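PDB 4MNK: chitinase A from Cycas revoluta, which probably hydrolyses chitin as a plant class V, family 18 glycoside hydrolase, and is captured here with N-acetylglucosamine oligosaccharide bound. Local coordinates for residues E158-H163 with D185-M190; Y119-P124 with T173-Q178; S197-T202 with R243-K248. All blocks are in the same frame, centred on the assembly; numbering follows the deposited sequence.

Interaction 1. Residues E158-H163 with D185-M190. With NAG (2-acetamido-2-deoxy-beta-D-glucopyranose), chain C; NAG (2-acetamido-2-deoxy-beta-D-glucopyranose), chain B.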
# COMPACT_ATOMS: atom_id res chain seq x y z
N GLU A 158 3.64 -7.45 -5.04
CA GLU A 158 2.18 -7.37 -4.98
C GLU A 158 1.73 -6.85 -3.63
O GLU A 158 2.43 -7.01 -2.62
CB GLU A 158 1.53 -8.72 -5.28
CG GLU A 158 1.50 -9.67 -4.09
CD GLU A 158 0.99 -11.05 -4.42
OE1 GLU A 158 0.46 -11.71 -3.50
OE2 GLU A 158 1.12 -11.49 -5.59
N ALA A 159 0.56 -6.22 -3.61
CA ALA A 159 -0.10 -5.83 -2.38
C ALA A 159 -0.74 -7.06 -1.76
O ALA A 159 -1.34 -7.88 -2.46
CB ALA A 159 -1.15 -4.77 -2.66
N VAL A 160 -0.59 -7.19 -0.44
CA VAL A 160 -1.27 -8.25 0.29
C VAL A 160 -2.07 -7.68 1.46
O VAL A 160 -1.72 -6.64 2.03
CB VAL A 160 -0.32 -9.39 0.78
CG1 VAL A 160 0.37 -10.07 -0.41
CG2 VAL A 160 0.71 -8.88 1.77
N TYR A 161 -3.15 -8.38 1.79
CA TYR A 161 -3.93 -8.14 3.00
C TYR A 161 -3.00 -8.17 4.21
O TYR A 161 -1.91 -8.75 4.14
CB TYR A 161 -4.99 -9.24 3.09
CG TYR A 161 -6.07 -9.07 4.14
CD1 TYR A 161 -6.26 -10.03 5.13
CD2 TYR A 161 -6.91 -7.95 4.14
CE1 TYR A 161 -7.25 -9.90 6.09
CE2 TYR A 161 -7.91 -7.81 5.10
CZ TYR A 161 -8.07 -8.78 6.07
OH TYR A 161 -9.05 -8.66 7.02
N PHE A 162 -3.42 -7.54 5.31
CA PHE A 162 -2.57 -7.47 6.50
C PHE A 162 -2.21 -8.84 7.06
O PHE A 162 -1.19 -9.00 7.72
CB PHE A 162 -3.22 -6.59 7.58
CG PHE A 162 -4.10 -7.34 8.55
CD1 PHE A 162 -5.41 -7.68 8.20
CD2 PHE A 162 -3.63 -7.68 9.81
CE1 PHE A 162 -6.23 -8.36 9.10
CE2 PHE A 162 -4.44 -8.37 10.71
CZ PHE A 162 -5.74 -8.71 10.36
N HIS A 163 -3.07 -9.82 6.77
CA HIS A 163 -2.97 -11.17 7.32
C HIS A 163 -2.77 -12.18 6.20
O HIS A 163 -3.24 -11.99 5.08
CB HIS A 163 -4.26 -11.49 8.07
CG HIS A 163 -4.12 -12.57 9.10
ND1 HIS A 163 -4.07 -13.90 8.78
CD2 HIS A 163 -4.06 -12.50 10.45
CE1 HIS A 163 -3.97 -14.62 9.89
NE2 HIS A 163 -3.96 -13.79 10.92
N ASP A 185 9.83 -10.29 -5.56
CA ASP A 185 10.92 -9.67 -4.81
C ASP A 185 10.51 -9.31 -3.39
O ASP A 185 11.31 -9.45 -2.46
CB ASP A 185 11.45 -8.47 -5.58
CG ASP A 185 12.08 -8.87 -6.88
OD1 ASP A 185 13.24 -9.34 -6.86
OD2 ASP A 185 11.41 -8.75 -7.93
N TRP A 186 9.26 -8.87 -3.23
CA TRP A 186 8.66 -8.67 -1.91
C TRP A 186 7.16 -8.47 -2.04
O TRP A 186 6.64 -8.35 -3.15
CB TRP A 186 9.31 -7.51 -1.15
CG TRP A 186 9.04 -6.12 -1.68
CD1 TRP A 186 7.96 -5.33 -1.41
CD2 TRP A 186 9.90 -5.35 -2.53
NE1 TRP A 186 8.09 -4.11 -2.05
CE2 TRP A 186 9.27 -4.10 -2.74
CE3 TRP A 186 11.14 -5.60 -3.14
CZ2 TRP A 186 9.84 -3.11 -3.55
CZ3 TRP A 186 11.70 -4.61 -3.94
CH2 TRP A 186 11.04 -3.38 -4.14
N VAL A 187 6.47 -8.46 -0.90
CA VAL A 187 5.06 -8.09 -0.86
C VAL A 187 4.87 -6.88 0.05
O VAL A 187 5.59 -6.70 1.03
CB VAL A 187 4.13 -9.25 -0.40
CG1 VAL A 187 4.19 -10.40 -1.40
CG2 VAL A 187 4.47 -9.73 1.01
N ASN A 188 3.91 -6.05 -0.32
CA ASN A 188 3.57 -4.85 0.42
C ASN A 188 2.37 -5.15 1.31
O ASN A 188 1.24 -5.28 0.83
CB ASN A 188 3.29 -3.71 -0.55
CG ASN A 188 4.52 -3.32 -1.35
OD1 ASN A 188 5.60 -3.12 -0.79
ND2 ASN A 188 4.37 -3.22 -2.67
N VAL A 189 2.64 -5.29 2.60
CA VAL A 189 1.62 -5.69 3.58
C VAL A 189 0.78 -4.48 3.98
O VAL A 189 1.29 -3.55 4.60
CB VAL A 189 2.26 -6.35 4.83
CG1 VAL A 189 1.18 -6.82 5.79
CG2 VAL A 189 3.16 -7.51 4.43
N MET A 190 -0.50 -4.52 3.63
CA MET A 190 -1.40 -3.40 3.88
C MET A 190 -1.91 -3.42 5.33
O MET A 190 -3.08 -3.75 5.59
CB MET A 190 -2.54 -3.40 2.86
CG MET A 190 -2.03 -3.21 1.43
SD MET A 190 -3.31 -3.14 0.17
CE MET A 190 -3.76 -4.87 0.02
C1 NAG C . -12.94 -4.09 7.34
C2 NAG C . -11.68 -3.95 6.49
C3 NAG C . -11.58 -2.58 5.82
C4 NAG C . -12.90 -2.16 5.15
C5 NAG C . -14.09 -2.43 6.08
C6 NAG C . -15.42 -2.13 5.39
C7 NAG C . -9.92 -5.39 7.39
C8 NAG C . -8.70 -5.49 8.26
N2 NAG C . -10.49 -4.19 7.29
O3 NAG C . -10.54 -2.60 4.86
O4 NAG C . -12.83 -0.79 4.82
O5 NAG C . -14.09 -3.76 6.56
O6 NAG C . -15.63 -3.01 4.31
O7 NAG C . -10.36 -6.40 6.83
C1 NAG B . -5.69 0.20 -0.06
C2 NAG B . -5.31 0.50 -1.51
C3 NAG B . -5.35 2.00 -1.81
C4 NAG B . -6.58 2.70 -1.22
C5 NAG B . -6.79 2.27 0.24
C6 NAG B . -8.02 2.91 0.89
C7 NAG B . -2.85 0.21 -1.21
C8 NAG B . -1.61 -0.43 -1.78
N2 NAG B . -3.99 -0.02 -1.87
O1 NAG B . -5.86 -1.19 0.11
O3 NAG B . -5.29 2.21 -3.20
O4 NAG B . -6.37 4.09 -1.29
O5 NAG B . -6.89 0.86 0.30
O6 NAG B . -9.19 2.52 0.22
O7 NAG B . -2.76 0.90 -0.19
O HOH W 1 -5.25 -5.16 4.83
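V160 sits between V187 and V189 where two neighbouring parallel strands of the TIM barrel of family 18 glycosidases, 155-161 and 186-190, run together at 41°. Its two methyl groups divide the work. CG1, anti to the carbonyl carbon (chi1 -61°), presses on V187 CB at 3.8 Å, while CG2 reaches into the dip above V189 CA and meets V189 CG2. F224 and I221 of helix 217-227 pack on V160 and V189 from outside, so this valine face is the barrel's outer one. E158 lies beside V187 and points the same way, its CG against V187 CG1.

Backbone bonds stitch the strands: N188 N to E158 O, V160 N to N188 O, and M190 N to V160 O at 2.9 Å. Over the other face, M190 folds back across the neighbouring strand. The bend at chi3 (-77°) turns CE over the V160 carbonyl and onto A159 CB, 3.7 Å away, and SD faces O1 of the chain B sugar.

Farther on, water 1 bridges F162 N and M190 O. F162 CB rests against M190 O at 3.5 Å, and F162 CD1 covers the rim of one face of the Y161 ring. Y161 in turn points out to the chain C sugar, where its OH donates a 2.6 Å hydrogen bond to the acetamido O7, which lies in the ring plane.

Interaction 2. Residues Y119-P124 with T173-Q178. With NAG (2-acetamido-2-deoxy-beta-D-glucopyranose), chain B.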
# COMPACT_ATOMS: atom_id res chain seq x y z
N TYR A 119 -4.34 -6.35 -6.19
CA TYR A 119 -5.56 -7.14 -6.38
C TYR A 119 -6.17 -7.42 -5.01
O TYR A 119 -5.60 -8.15 -4.20
CB TYR A 119 -5.19 -8.45 -7.09
CG TYR A 119 -6.31 -9.45 -7.34
CD1 TYR A 119 -6.00 -10.76 -7.69
CD2 TYR A 119 -7.66 -9.09 -7.23
CE1 TYR A 119 -7.00 -11.69 -7.94
CE2 TYR A 119 -8.67 -10.03 -7.47
CZ TYR A 119 -8.32 -11.32 -7.83
OH TYR A 119 -9.30 -12.26 -8.07
N GLU A 120 -7.33 -6.82 -4.76
CA GLU A 120 -7.95 -6.88 -3.44
C GLU A 120 -9.35 -7.50 -3.55
O GLU A 120 -10.32 -6.77 -3.77
CB GLU A 120 -7.98 -5.48 -2.81
CG GLU A 120 -6.59 -4.89 -2.62
CD GLU A 120 -6.57 -3.44 -2.14
OE1 GLU A 120 -7.51 -3.01 -1.44
OE2 GLU A 120 -5.60 -2.73 -2.45
N TYR A 121 -9.49 -8.82 -3.39
CA TYR A 121 -8.42 -9.75 -3.02
C TYR A 121 -8.58 -11.05 -3.81
O TYR A 121 -9.67 -11.34 -4.31
CB TYR A 121 -8.47 -10.07 -1.52
CG TYR A 121 -8.36 -8.84 -0.65
CD1 TYR A 121 -7.12 -8.36 -0.25
CD2 TYR A 121 -9.51 -8.16 -0.23
CE1 TYR A 121 -7.02 -7.22 0.55
CE2 TYR A 121 -9.42 -7.03 0.55
CZ TYR A 121 -8.18 -6.56 0.94
OH TYR A 121 -8.10 -5.44 1.73
N PRO A 122 -7.50 -11.86 -3.92
CA PRO A 122 -7.59 -13.16 -4.59
C PRO A 122 -8.30 -14.20 -3.72
O PRO A 122 -7.68 -15.14 -3.22
CB PRO A 122 -6.13 -13.53 -4.84
CG PRO A 122 -5.37 -12.81 -3.78
CD PRO A 122 -6.11 -11.52 -3.57
N GLU A 123 -9.60 -14.01 -3.55
CA GLU A 123 -10.45 -14.91 -2.78
C GLU A 123 -11.82 -14.96 -3.46
O GLU A 123 -12.22 -13.98 -4.09
CB GLU A 123 -10.56 -14.46 -1.31
CG GLU A 123 -11.13 -13.06 -1.08
CD GLU A 123 -12.65 -13.03 -1.05
OE1 GLU A 123 -13.27 -14.09 -0.83
OE2 GLU A 123 -13.22 -11.93 -1.24
N PRO A 124 -12.55 -16.09 -3.34
CA PRO A 124 -12.25 -17.32 -2.60
C PRO A 124 -11.22 -18.23 -3.29
O PRO A 124 -10.45 -17.75 -4.13
CB PRO A 124 -13.62 -18.01 -2.51
CG PRO A 124 -14.35 -17.53 -3.69
CD PRO A 124 -13.91 -16.11 -3.92
N THR A 173 -9.36 -18.92 1.82
CA THR A 173 -8.09 -19.19 1.17
C THR A 173 -6.98 -18.49 1.95
O THR A 173 -7.24 -17.86 2.99
CB THR A 173 -8.09 -18.79 -0.34
OG1 THR A 173 -6.92 -19.30 -0.98
CG2 THR A 173 -8.18 -17.27 -0.53
N GLU A 174 -5.74 -18.60 1.47
CA GLU A 174 -4.61 -17.95 2.11
C GLU A 174 -3.51 -17.72 1.09
O GLU A 174 -3.46 -18.39 0.06
CB GLU A 174 -4.09 -18.79 3.28
CG GLU A 174 -3.53 -20.16 2.91
CD GLU A 174 -3.29 -21.03 4.12
OE1 GLU A 174 -4.28 -21.53 4.70
OE2 GLU A 174 -2.11 -21.20 4.50
N TYR A 175 -2.62 -16.77 1.37
CA TYR A 175 -1.51 -16.50 0.47
C TYR A 175 -0.49 -17.63 0.52
O TYR A 175 -0.05 -18.02 1.61
CB TYR A 175 -0.84 -15.17 0.83
CG TYR A 175 -1.69 -13.95 0.57
CD1 TYR A 175 -2.39 -13.34 1.60
CD2 TYR A 175 -1.79 -13.41 -0.71
CE1 TYR A 175 -3.18 -12.21 1.37
CE2 TYR A 175 -2.57 -12.29 -0.96
CZ TYR A 175 -3.26 -11.69 0.09
OH TYR A 175 -4.04 -10.57 -0.14
N PRO A 176 -0.13 -18.18 -0.65
CA PRO A 176 0.86 -19.25 -0.68
C PRO A 176 2.27 -18.66 -0.56
O PRO A 176 2.83 -18.18 -1.55
CB PRO A 176 0.63 -19.90 -2.05
CG PRO A 176 0.05 -18.81 -2.91
CD PRO A 176 -0.69 -17.89 -1.98
N VAL A 177 2.83 -18.69 0.65
CA VAL A 177 4.03 -17.91 0.94
C VAL A 177 5.30 -18.39 0.24
O VAL A 177 6.13 -17.57 -0.15
CB VAL A 177 4.28 -17.71 2.47
CG1 VAL A 177 3.10 -17.00 3.11
CG2 VAL A 177 4.58 -19.03 3.17
N GLN A 178 5.45 -19.70 0.08
CA GLN A 178 6.61 -20.25 -0.62
C GLN A 178 6.57 -19.87 -2.10
O GLN A 178 7.58 -19.46 -2.67
CB GLN A 178 6.67 -21.77 -0.44
CG GLN A 178 7.93 -22.41 -0.99
CD GLN A 178 7.81 -23.91 -1.10
OE1 GLN A 178 7.01 -24.42 -1.88
NE2 GLN A 178 8.60 -24.62 -0.30
C1 NAG B . -5.69 0.20 -0.06
C2 NAG B . -5.31 0.50 -1.51
C3 NAG B . -5.35 2.00 -1.81
C4 NAG B . -6.58 2.70 -1.22
C5 NAG B . -6.79 2.27 0.24
C6 NAG B . -8.02 2.91 0.89
C7 NAG B . -2.85 0.21 -1.21
C8 NAG B . -1.61 -0.43 -1.78
N2 NAG B . -3.99 -0.02 -1.87
O1 NAG B . -5.86 -1.19 0.11
O3 NAG B . -5.29 2.21 -3.20
O4 NAG B . -6.37 4.09 -1.29
O5 NAG B . -6.89 0.86 0.30
O6 NAG B . -9.19 2.52 0.22
O7 NAG B . -2.76 0.90 -0.19
O HOH W 2 -3.72 -9.38 -2.52
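Y175 reaches across to Y121 and P122 with its phenol end foremost. CG stands anti to the carbonyl carbon (chi1 -68°), and the ring beyond it carries OH to the edge of the Y121 ring, near that ring's plane, 3.8 Å from Y121 CD1. The two tyrosine side chains cross obliquely. P122 meets the same phenol at about a right angle, its CG 4.0 Å from Y175 CE2. Water 2 lies in the plane of the Y175 ring and links its OH, 2.7 Å away, to Y119 O; the same OH is hydrogen-bonded to Y161 N of the next strand.

The 119-124 loop follows barrel strand 114-119 of the TIM fold and leads into helix 125-149, and this strand end brings E120 to the substrate cleft. E120 turns away from Y175, its chain extended beyond CG, and both carboxylate oxygens approach O1 of the chain B sugar, OE1 at 2.9 Å. E120 CB lies over the centre of one face of the Y121 ring. Next in the chain, an inverse gamma turn centred on P122 is marked by a weak bond from E123 N to Y121 O.

From strand 173-174, T173 directs its methyl group at the turn: CG2 is 3.5 Å from P122 O and 3.8 Å from E123 CB. The hydroxyl of T173 bonds instead to Q125 OE1.

Interaction 3. Residues S197-T202 with R243-K248. With NAG (2-acetamido-2-deoxy-beta-D-glucopyranose), chain C; NAG (2-acetamido-2-deoxy-beta-D-glucopyranose), chain D.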
# COMPACT_ATOMS: atom_id res chain seq x y z
N SER A 197 -15.11 4.28 9.95
CA SER A 197 -16.48 4.77 10.10
C SER A 197 -17.57 3.70 9.90
O SER A 197 -18.74 3.95 10.20
CB SER A 197 -16.73 5.95 9.17
OG SER A 197 -16.46 5.61 7.82
N TRP A 198 -17.17 2.53 9.41
CA TRP A 198 -18.09 1.39 9.31
C TRP A 198 -18.45 0.84 10.69
O TRP A 198 -19.40 0.07 10.83
CB TRP A 198 -17.51 0.30 8.41
CG TRP A 198 -16.20 -0.27 8.87
CD1 TRP A 198 -16.02 -1.32 9.73
CD2 TRP A 198 -14.89 0.16 8.49
NE1 TRP A 198 -14.68 -1.56 9.91
CE2 TRP A 198 -13.96 -0.67 9.16
CE3 TRP A 198 -14.41 1.17 7.63
CZ2 TRP A 198 -12.58 -0.52 9.00
CZ3 TRP A 198 -13.03 1.31 7.49
CH2 TRP A 198 -12.14 0.47 8.17
N GLU A 199 -17.67 1.24 11.70
CA GLU A 199 -17.93 0.91 13.10
C GLU A 199 -18.49 2.14 13.81
O GLU A 199 -18.09 3.27 13.53
CB GLU A 199 -16.64 0.48 13.80
CG GLU A 199 -15.96 -0.75 13.22
CD GLU A 199 -14.49 -0.85 13.59
OE1 GLU A 199 -13.82 0.20 13.67
OE2 GLU A 199 -14.00 -1.98 13.79
N ASN A 200 -19.40 1.91 14.76
CA ASN A 200 -19.99 3.01 15.54
C ASN A 200 -19.20 3.36 16.82
O ASN A 200 -19.76 3.90 17.78
CB ASN A 200 -21.47 2.74 15.84
CG ASN A 200 -21.74 1.33 16.35
OD1 ASN A 200 -20.89 0.72 17.00
ND2 ASN A 200 -22.93 0.82 16.06
N PHE A 201 -17.91 3.01 16.82
CA PHE A 201 -16.99 3.37 17.89
C PHE A 201 -15.67 3.81 17.26
O PHE A 201 -15.30 3.33 16.19
CB PHE A 201 -16.74 2.19 18.83
CG PHE A 201 -17.93 1.81 19.65
CD1 PHE A 201 -18.31 2.58 20.74
CD2 PHE A 201 -18.66 0.67 19.35
CE1 PHE A 201 -19.41 2.23 21.50
CE2 PHE A 201 -19.75 0.32 20.11
CZ PHE A 201 -20.13 1.09 21.18
N THR A 202 -14.97 4.72 17.94
CA THR A 202 -13.63 5.14 17.50
C THR A 202 -12.60 4.06 17.84
O THR A 202 -12.75 3.34 18.82
CB THR A 202 -13.18 6.47 18.12
OG1 THR A 202 -13.05 6.32 19.54
CG2 THR A 202 -14.18 7.59 17.81
N ARG A 243 -8.31 7.61 9.63
CA ARG A 243 -9.74 7.34 9.52
C ARG A 243 -10.49 8.21 10.53
O ARG A 243 -10.08 8.32 11.69
CB ARG A 243 -10.04 5.86 9.76
CG ARG A 243 -9.57 4.94 8.64
CD ARG A 243 -10.54 4.96 7.47
NE ARG A 243 -10.00 4.27 6.31
CZ ARG A 243 -10.48 4.42 5.07
NH1 ARG A 243 -11.50 5.23 4.84
NH2 ARG A 243 -9.92 3.76 4.07
N SER A 244 -11.57 8.83 10.07
CA SER A 244 -12.29 9.80 10.88
C SER A 244 -13.72 9.40 11.16
O SER A 244 -14.36 8.71 10.35
CB SER A 244 -12.26 11.17 10.21
OG SER A 244 -12.98 11.12 8.99
N TRP A 245 -14.22 9.86 12.30
CA TRP A 245 -15.58 9.62 12.75
C TRP A 245 -16.20 10.94 13.20
O TRP A 245 -15.48 11.89 13.55
CB TRP A 245 -15.57 8.73 13.99
CG TRP A 245 -15.31 7.27 13.82
CD1 TRP A 245 -16.24 6.27 13.76
CD2 TRP A 245 -14.03 6.62 13.77
NE1 TRP A 245 -15.63 5.05 13.66
CE2 TRP A 245 -14.27 5.23 13.66
CE3 TRP A 245 -12.71 7.08 13.79
CZ2 TRP A 245 -13.24 4.30 13.58
CZ3 TRP A 245 -11.68 6.15 13.71
CH2 TRP A 245 -11.95 4.77 13.60
N LEU A 246 -17.53 10.98 13.21
CA LEU A 246 -18.26 12.01 13.93
C LEU A 246 -18.66 11.43 15.28
O LEU A 246 -19.24 10.34 15.35
CB LEU A 246 -19.50 12.47 13.15
CG LEU A 246 -19.26 13.12 11.79
CD1 LEU A 246 -20.58 13.44 11.11
CD2 LEU A 246 -18.39 14.37 11.91
N LEU A 247 -18.34 12.15 16.35
CA LEU A 247 -18.61 11.69 17.71
C LEU A 247 -20.08 11.85 18.07
O LEU A 247 -20.72 12.83 17.69
CB LEU A 247 -17.75 12.45 18.72
CG LEU A 247 -16.23 12.26 18.63
CD1 LEU A 247 -15.53 13.28 19.51
CD2 LEU A 247 -15.82 10.85 19.00
N LYS A 248 -20.61 10.87 18.81
CA LYS A 248 -21.97 10.95 19.33
C LYS A 248 -22.06 12.03 20.40
O LYS A 248 -23.04 12.79 20.44
CB LYS A 248 -22.42 9.59 19.88
CG LYS A 248 -23.91 9.52 20.21
CD LYS A 248 -24.36 8.11 20.57
CE LYS A 248 -24.63 7.25 19.34
NZ LYS A 248 -25.05 5.87 19.70
C1 NAG C . -12.94 -4.09 7.34
C2 NAG C . -11.68 -3.95 6.49
C3 NAG C . -11.58 -2.58 5.82
C4 NAG C . -12.90 -2.16 5.15
C5 NAG C . -14.09 -2.43 6.08
C6 NAG C . -15.42 -2.13 5.39
C7 NAG C . -9.92 -5.39 7.39
C8 NAG C . -8.70 -5.49 8.26
N2 NAG C . -10.49 -4.19 7.29
O3 NAG C . -10.54 -2.60 4.86
O4 NAG C . -12.83 -0.79 4.82
O5 NAG C . -14.09 -3.76 6.56
O6 NAG C . -15.63 -3.01 4.31
O7 NAG C . -10.36 -6.40 6.83
C1 NAG D . -14.47 -7.55 11.07
C2 NAG D . -15.42 -7.39 9.89
C3 NAG D . -14.72 -6.81 8.66
C4 NAG D . -13.78 -5.64 8.98
C5 NAG D . -12.92 -6.00 10.21
C6 NAG D . -11.99 -4.88 10.65
C7 NAG D . -17.22 -9.06 9.92
C8 NAG D . -17.65 -10.43 9.48
N2 NAG D . -16.00 -8.68 9.54
O1 NAG D . -15.20 -7.87 12.23
O3 NAG D . -15.68 -6.40 7.71
O4 NAG D . -12.96 -5.44 7.85
O5 NAG D . -13.76 -6.35 11.29
O6 NAG D . -12.73 -3.75 11.08
O7 NAG D . -17.98 -8.36 10.58
O HOH W 3 -13.49 6.41 8.97
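W245, on strand 234-247 of the TIM-barrel catalytic domain, is held in the bend of the 197-202 loop. Here the packing is tight: T202 CA stands over the centre of the six-membered ring in a CH-pi contact, 3.9 Å from its centroid, while S197 N lies over the rim of the opposite face. In the ring plane, NE1 donates to E199 O at 3.0 Å in a bent hydrogen bond, the N-H...O angle 142°. T202 CG2 also touches L247 CD2.

Toward the sugars the two segments draw apart. Water 3 joins S197 N to S244 O. W198 CZ3 stays 4.4 Å from R243 NE, and that guanidinium is engaged by D193 in a salt bridge. W198 spends its surface on the glycan instead, with C5 of the chain C sugar 3.5 Å above the middle of its indole, the classic aromatic platform for a pyranose. An alanine in place of W198 would probably leave this sugar without its flat support and O6 of the chain D sugar without the indole N-H that now reaches it. The bond at stake runs from W198 NE1 to O6 of the chain D sugar, 3.2 Å away and in the indole plane.

In the fold
Interactions 1 and 2 adjoin, with centres about 10 Å apart, and their segments alternate along the chain. Y161 CD2 packs 3.7 Å from Y121 CE1, and M190 SD lies 3.5 Å from E120 OE2. M190 and E120 both border the chain B sugar, which D118 and Y192 also bind. Interaction 3 stands apart: its centre is about 27 Å from that of interaction 1 and 29 Å from that of interaction 2, with nearest atoms about 9 Å away in each case. The chain C sugar spans the gap, touched by 158-163 and by 197-202, and strands 186-190 and 234-247 are barrel neighbours.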